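Local atomic coordinates of transcriptional regulator, putative, Mar family (PDB entry 2ETH), a protein that probably binds DNA and regulates transcription as a dimeric winged helix-turn-helix protein of the MarR family. Residues A[41-50]-A[78-88]. Residues are numbered along the deposited sequence; the frame is centred on the assembly and turned at random.
Sequences DMKTTELYAF and VVDSLEKRGLV
Arg85 ties Asp41 and the helical Glu46 into one salt-bridge network. Arg85 NH1 lies 2.6 Å from Glu46 OE1. Arg85 NH2 lies 2.9 Å from Asp41 OD2, in a weak, bent hydrogen bond with an N-H...O angle of 124°. The guanidinium plane is well tilted against both carboxylate planes. Met42 CA sits over one face of the guanidinium, toward the rim. The Arg85 chain bends at chi3, which turns the guanidinium toward the two acids.

Glu46 is buried, and both its oxygens have partners. Ser81 OG donates to Glu46 OE2 at 2.8 Å, approaching from above the carboxylate plane. Glu46 OE1 also accepts a weak bond from the backbone N of Lys43, the N-cap residue of its own helix. These donors would probably favour the charged carboxylate.

Apolar packing continues along the two helices. Segments 44-50 and 78-84 cross at -83° with their axes 9.5 Å apart. Val78 places CG1 anti to its backbone N (chi1 170°), against Glu46 CA and Ala49 CB, the latter 3.7 Å away. Leu82 lays both methyls over the Glu46-Phe50 turn, with CD2 4.0 Å from Phe50 CB. Leu87 CB approaches Phe50 CE1 at 3.9 Å, while Val88 CG1 meets the edge of that ring. Leu87 CD1 and selenomethionine Met42 SE meet tip to tip at 4.1 Å.

Gly86 closes helix 72-84 with a Schellman motif and leads into strand 88-92. As in other MarR proteins, helix 72-84 is probably the DNA recognition helix; here it packs across helix 44-56. Phe50 and Val88 also reach Leu104 on strand 100-104 of the wing. Leu87 packs on helix 106-127, Ala49 touches helix 61-67, and Asp41 OD1 bridges to Lys43 of the second subunit.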
ATOM      1  N   ASP A  41       8.972   0.035   9.211  1.00 54.40           N
ATOM      2  CA  ASP A  41       9.971  -1.008   9.240  1.00 53.81           C
ATOM      3  C   ASP A  41       9.483  -2.423   8.835  1.00 52.88           C
ATOM      4  O   ASP A  41      10.297  -3.303   8.612  1.00 50.88           O
ATOM      5  CB  ASP A  41      10.525  -1.064  10.653  1.00 54.15           C
ATOM      6  CG  ASP A  41      11.698  -1.990  10.773  1.00 55.82           C
ATOM      7  OD1 ASP A  41      12.596  -1.915   9.920  1.00 56.75           O
ATOM      8  OD2 ASP A  41      11.717  -2.800  11.720  1.00 59.95           O
HETATM    9  N   MSE A  42       8.164  -2.627   8.728  1.00 52.53           N
HETATM   10  CA  MSE A  42       7.594  -3.913   8.303  1.00 52.46           C
HETATM   11  C   MSE A  42       7.681  -4.094   6.807  1.00 51.00           C
HETATM   12  O   MSE A  42       7.581  -3.117   6.068  1.00 50.25           O
HETATM   13  CB  MSE A  42       6.109  -4.009   8.668  1.00 52.24           C
HETATM   14  CG  MSE A  42       5.827  -4.139  10.132  1.00 52.88           C
HETATM   15 SE   MSE A  42       3.971  -4.418  10.430  0.75 56.73          SE
HETATM   16  CE  MSE A  42       3.510  -2.833  11.450  1.00 54.85           C
ATOM     17  N   LYS A  43       7.809  -5.352   6.372  1.00 50.27           N
ATOM     18  CA  LYS A  43       7.684  -5.694   4.961  1.00 49.86           C
ATOM     19  C   LYS A  43       6.237  -5.627   4.540  1.00 49.87           C
ATOM     20  O   LYS A  43       5.298  -5.715   5.362  1.00 50.38           O
ATOM     21  CB  LYS A  43       8.239  -7.083   4.641  1.00 50.08           C
ATOM     22  CG  LYS A  43       9.738  -7.282   4.997  1.00 50.35           C
ATOM     23  CD  LYS A  43      10.126  -8.760   4.894  1.00 50.35           C
ATOM     24  CE  LYS A  43      11.332  -9.137   5.751  1.00 52.18           C
ATOM     25  NZ  LYS A  43      12.636  -9.155   5.010  1.00 52.10           N
ATOM     26  N   THR A  44       6.056  -5.478   3.236  1.00 49.59           N
ATOM     27  CA  THR A  44       4.744  -5.286   2.652  1.00 49.84           C
ATOM     28  C   THR A  44       3.779  -6.432   3.027  1.00 49.33           C
ATOM     29  O   THR A  44       2.676  -6.175   3.495  1.00 50.23           O
ATOM     30  CB  THR A  44       4.856  -5.094   1.097  1.00 50.17           C
ATOM     31  OG1 THR A  44       5.438  -6.260   0.501  1.00 50.34           O
ATOM     32  CG2 THR A  44       5.743  -3.879   0.752  1.00 49.57           C
ATOM     33  N   THR A  45       4.194  -7.691   2.886  1.00 49.24           N
ATOM     34  CA  THR A  45       3.261  -8.800   3.124  1.00 49.27           C
ATOM     35  C   THR A  45       3.067  -9.066   4.631  1.00 48.50           C
ATOM     36  O   THR A  45       2.022  -9.548   5.045  1.00 48.08           O
ATOM     37  CB  THR A  45       3.616 -10.077   2.335  1.00 49.60           C
ATOM     38  OG1 THR A  45       4.871 -10.561   2.764  1.00 52.19           O
ATOM     39  CG2 THR A  45       3.715  -9.799   0.797  1.00 50.32           C
ATOM     40  N   GLU A  46       4.049  -8.695   5.447  1.00 47.79           N
ATOM     41  CA  GLU A  46       3.875  -8.689   6.910  1.00 47.13           C
ATOM     42  C   GLU A  46       2.750  -7.776   7.315  1.00 45.91           C
ATOM     43  O   GLU A  46       1.929  -8.123   8.174  1.00 43.92           O
ATOM     44  CB  GLU A  46       5.147  -8.167   7.619  1.00 47.04           C
ATOM     45  CG  GLU A  46       6.196  -9.173   8.007  1.00 48.24           C
ATOM     46  CD  GLU A  46       7.515  -8.491   8.380  1.00 50.03           C
ATOM     47  OE1 GLU A  46       7.459  -7.386   8.985  1.00 53.71           O
ATOM     48  OE2 GLU A  46       8.611  -9.047   8.053  1.00 52.71           O
ATOM     49  N   LEU A  47       2.791  -6.551   6.787  1.00 46.01           N
ATOM     50  CA  LEU A  47       1.750  -5.550   7.097  1.00 46.70           C
ATOM     51  C   LEU A  47       0.370  -6.002   6.620  1.00 46.00           C
ATOM     52  O   LEU A  47      -0.616  -5.809   7.271  1.00 46.69           O
ATOM     53  CB  LEU A  47       2.087  -4.182   6.470  1.00 47.48           C
ATOM     54  CG  LEU A  47       1.036  -3.079   6.710  1.00 48.52           C
ATOM     55  CD1 LEU A  47       0.795  -2.850   8.263  1.00 47.87           C
ATOM     56  CD2 LEU A  47       1.477  -1.796   5.989  1.00 46.29           C
ATOM     57  N   TYR A  48       0.328  -6.627   5.470  1.00 47.19           N
ATOM     58  CA  TYR A  48      -0.911  -7.095   4.872  1.00 47.66           C
ATOM     59  C   TYR A  48      -1.543  -8.183   5.746  1.00 46.48           C
ATOM     60  O   TYR A  48      -2.764  -8.136   6.064  1.00 46.68           O
ATOM     61  CB  TYR A  48      -0.573  -7.601   3.439  1.00 50.77           C
ATOM     62  CG  TYR A  48      -1.745  -7.775   2.512  1.00 53.17           C
ATOM     63  CD1 TYR A  48      -2.832  -6.899   2.548  1.00 57.67           C
ATOM     64  CD2 TYR A  48      -1.791  -8.822   1.599  1.00 57.27           C
ATOM     65  CE1 TYR A  48      -3.933  -7.055   1.697  1.00 56.53           C
ATOM     66  CE2 TYR A  48      -2.909  -8.975   0.732  1.00 57.76           C
ATOM     67  CZ  TYR A  48      -3.957  -8.073   0.817  1.00 55.19           C
ATOM     68  OH  TYR A  48      -5.043  -8.200   0.024  1.00 57.34           O
ATOM     69  N   ALA A  49      -0.725  -9.139   6.191  1.00 44.47           N
ATOM     70  CA  ALA A  49      -1.221 -10.197   7.088  1.00 43.72           C
ATOM     71  C   ALA A  49      -1.615  -9.637   8.472  1.00 42.85           C
ATOM     72  O   ALA A  49      -2.602 -10.068   9.055  1.00 42.31           O
ATOM     73  CB  ALA A  49      -0.225 -11.334   7.215  1.00 42.51           C
ATOM     74  N   PHE A  50      -0.856  -8.675   8.980  1.00 42.54           N
ATOM     75  CA  PHE A  50      -1.145  -8.041  10.273  1.00 43.04           C
ATOM     76  C   PHE A  50      -2.501  -7.347  10.219  1.00 43.35           C
ATOM     77  O   PHE A  50      -3.342  -7.627  11.038  1.00 43.70           O
ATOM     78  CB  PHE A  50      -0.039  -7.039  10.702  1.00 43.34           C
ATOM     79  CG  PHE A  50      -0.363  -6.272  11.981  1.00 44.80           C
ATOM     80  CD1 PHE A  50      -0.330  -6.910  13.235  1.00 43.78           C
ATOM     81  CD2 PHE A  50      -0.745  -4.923  11.929  1.00 43.82           C
ATOM     82  CE1 PHE A  50      -0.650  -6.196  14.396  1.00 44.27           C
ATOM     83  CE2 PHE A  50      -1.062  -4.219  13.086  1.00 43.76           C
ATOM     84  CZ  PHE A  50      -0.998  -4.837  14.315  1.00 42.67           C
ATOM     85  N   VAL A  78       5.851 -15.172   7.406  1.00 45.14           N
ATOM     86  CA  VAL A  78       5.276 -13.880   7.693  1.00 44.29           C
ATOM     87  C   VAL A  78       4.837 -13.878   9.171  1.00 43.94           C
ATOM     88  O   VAL A  78       5.173 -12.960   9.913  1.00 44.07           O
ATOM     89  CB  VAL A  78       4.126 -13.558   6.746  1.00 44.36           C
ATOM     90  CG1 VAL A  78       3.359 -12.315   7.208  1.00 45.38           C
ATOM     91  CG2 VAL A  78       4.644 -13.372   5.365  1.00 44.60           C
ATOM     92  N   VAL A  79       4.162 -14.935   9.622  1.00 43.76           N
ATOM     93  CA  VAL A  79       3.642 -14.960  11.006  1.00 43.22           C
ATOM     94  C   VAL A  79       4.802 -15.056  12.006  1.00 43.33           C
ATOM     95  O   VAL A  79       4.825 -14.300  12.983  1.00 43.46           O
ATOM     96  CB  VAL A  79       2.567 -16.070  11.243  1.00 42.83           C
ATOM     97  CG1 VAL A  79       2.094 -16.044  12.660  1.00 42.04           C
ATOM     98  CG2 VAL A  79       1.394 -15.907  10.316  1.00 42.02           C
ATOM     99  N   ASP A  80       5.784 -15.933  11.761  1.00 43.22           N
ATOM    100  CA  ASP A  80       6.978 -15.976  12.644  1.00 43.35           C
ATOM    101  C   ASP A  80       7.621 -14.582  12.732  1.00 43.02           C
ATOM    102  O   ASP A  80       8.064 -14.147  13.795  1.00 42.75           O
ATOM    103  CB  ASP A  80       8.055 -17.001  12.184  1.00 44.14           C
ATOM    104  CG  ASP A  80       7.745 -18.455  12.611  1.00 44.09           C
ATOM    105  N   SER A  81       7.657 -13.859  11.624  1.00 42.54           N
ATOM    106  CA  SER A  81       8.258 -12.533  11.669  1.00 42.76           C
ATOM    107  C   SER A  81       7.432 -11.532  12.472  1.00 41.68           C
ATOM    108  O   SER A  81       7.951 -10.772  13.242  1.00 40.80           O
ATOM    109  CB  SER A  81       8.526 -11.998  10.284  1.00 42.59           C
ATOM    110  OG  SER A  81       8.316 -10.615  10.349  1.00 46.39           O
ATOM    111  N   LEU A  82       6.130 -11.554  12.283  1.00 42.16           N
ATOM    112  CA  LEU A  82       5.208 -10.730  13.066  1.00 42.20           C
ATOM    113  C   LEU A  82       5.298 -11.083  14.528  1.00 41.50           C
ATOM    114  O   LEU A  82       5.190 -10.251  15.407  1.00 41.02           O
ATOM    115  CB  LEU A  82       3.766 -10.937  12.575  1.00 41.78           C
ATOM    116  CG  LEU A  82       3.433 -10.247  11.258  1.00 43.89           C
ATOM    117  CD1 LEU A  82       2.032 -10.636  10.797  1.00 39.03           C
ATOM    118  CD2 LEU A  82       3.581  -8.668  11.434  1.00 43.04           C
ATOM    119  N   GLU A  83       5.519 -12.345  14.777  1.00 42.70           N
ATOM    120  CA  GLU A  83       5.680 -12.821  16.156  1.00 44.43           C
ATOM    121  C   GLU A  83       6.941 -12.332  16.823  1.00 43.52           C
ATOM    122  O   GLU A  83       6.904 -12.000  17.992  1.00 43.47           O
ATOM    123  CB  GLU A  83       5.601 -14.325  16.177  1.00 45.11           C
ATOM    124  CG  GLU A  83       5.442 -14.934  17.527  1.00 50.01           C
ATOM    125  CD  GLU A  83       4.832 -16.342  17.428  1.00 57.70           C
ATOM    126  OE1 GLU A  83       4.511 -16.744  16.257  1.00 60.35           O
ATOM    127  OE2 GLU A  83       4.649 -17.007  18.508  1.00 58.55           O
ATOM    128  N   LYS A  84       8.037 -12.225  16.087  1.00 43.94           N
ATOM    129  CA  LYS A  84       9.246 -11.739  16.711  1.00 44.66           C
ATOM    130  C   LYS A  84       9.307 -10.244  16.846  1.00 45.03           C
ATOM    131  O   LYS A  84      10.059  -9.780  17.694  1.00 45.76           O
ATOM    132  CB  LYS A  84      10.533 -12.371  16.166  1.00 45.23           C
ATOM    133  CG  LYS A  84      10.900 -12.195  14.718  1.00 46.40           C
ATOM    134  CD  LYS A  84      11.962 -13.283  14.333  1.00 45.08           C
ATOM    135  N   ARG A  85       8.463  -9.491  16.118  1.00 44.82           N
ATOM    136  CA  ARG A  85       8.257  -8.063  16.417  1.00 44.49           C
ATOM    137  C   ARG A  85       7.259  -7.878  17.576  1.00 42.91           C
ATOM    138  O   ARG A  85       7.016  -6.757  18.016  1.00 41.39           O
ATOM    139  CB  ARG A  85       7.745  -7.255  15.222  1.00 44.27           C
ATOM    140  CG  ARG A  85       8.317  -7.591  13.893  1.00 46.63           C
ATOM    141  CD  ARG A  85       7.594  -6.844  12.757  1.00 47.91           C
ATOM    142  NE  ARG A  85       8.485  -5.822  12.215  1.00 52.67           N
ATOM    143  CZ  ARG A  85       9.376  -6.014  11.242  1.00 53.48           C
ATOM    144  NH1 ARG A  85       9.511  -7.186  10.649  1.00 56.48           N
ATOM    145  NH2 ARG A  85      10.141  -5.015  10.854  1.00 53.34           N
ATOM    146  N   GLY A  86       6.668  -8.971  18.055  1.00 42.29           N
ATOM    147  CA  GLY A  86       5.843  -8.918  19.263  1.00 41.49           C
ATOM    148  C   GLY A  86       4.426  -8.440  19.025  1.00 40.89           C
ATOM    149  O   GLY A  86       3.748  -8.010  19.968  1.00 41.72           O
ATOM    150  N   LEU A  87       3.978  -8.556  17.780  1.00 39.50           N
ATOM    151  CA  LEU A  87       2.670  -8.037  17.345  1.00 39.36           C
ATOM    152  C   LEU A  87       1.541  -9.079  17.361  1.00 38.67           C
ATOM    153  O   LEU A  87       0.396  -8.721  17.537  1.00 38.83           O
ATOM    154  CB  LEU A  87       2.767  -7.422  15.929  1.00 39.13           C
ATOM    155  CG  LEU A  87       3.751  -6.238  15.742  1.00 38.88           C
ATOM    156  CD1 LEU A  87       3.805  -5.882  14.271  1.00 35.51           C
ATOM    157  CD2 LEU A  87       3.336  -5.015  16.586  1.00 35.37           C
ATOM    158  N   VAL A  88       1.864 -10.347  17.142  1.00 38.53           N
ATOM    159  CA  VAL A  88       0.872 -11.440  17.111  1.00 37.69           C
ATOM    160  C   VAL A  88       1.448 -12.702  17.767  1.00 38.29           C
ATOM    161  O   VAL A  88       2.658 -12.809  18.019  1.00 37.76           O
ATOM    162  CB  VAL A  88       0.449 -11.825  15.678  1.00 37.21           C
ATOM    163  CG1 VAL A  88       0.071 -10.591  14.906  1.00 33.64           C
ATOM    164  CG2 VAL A  88       1.597 -12.646  14.985  1.00 36.24           C
TER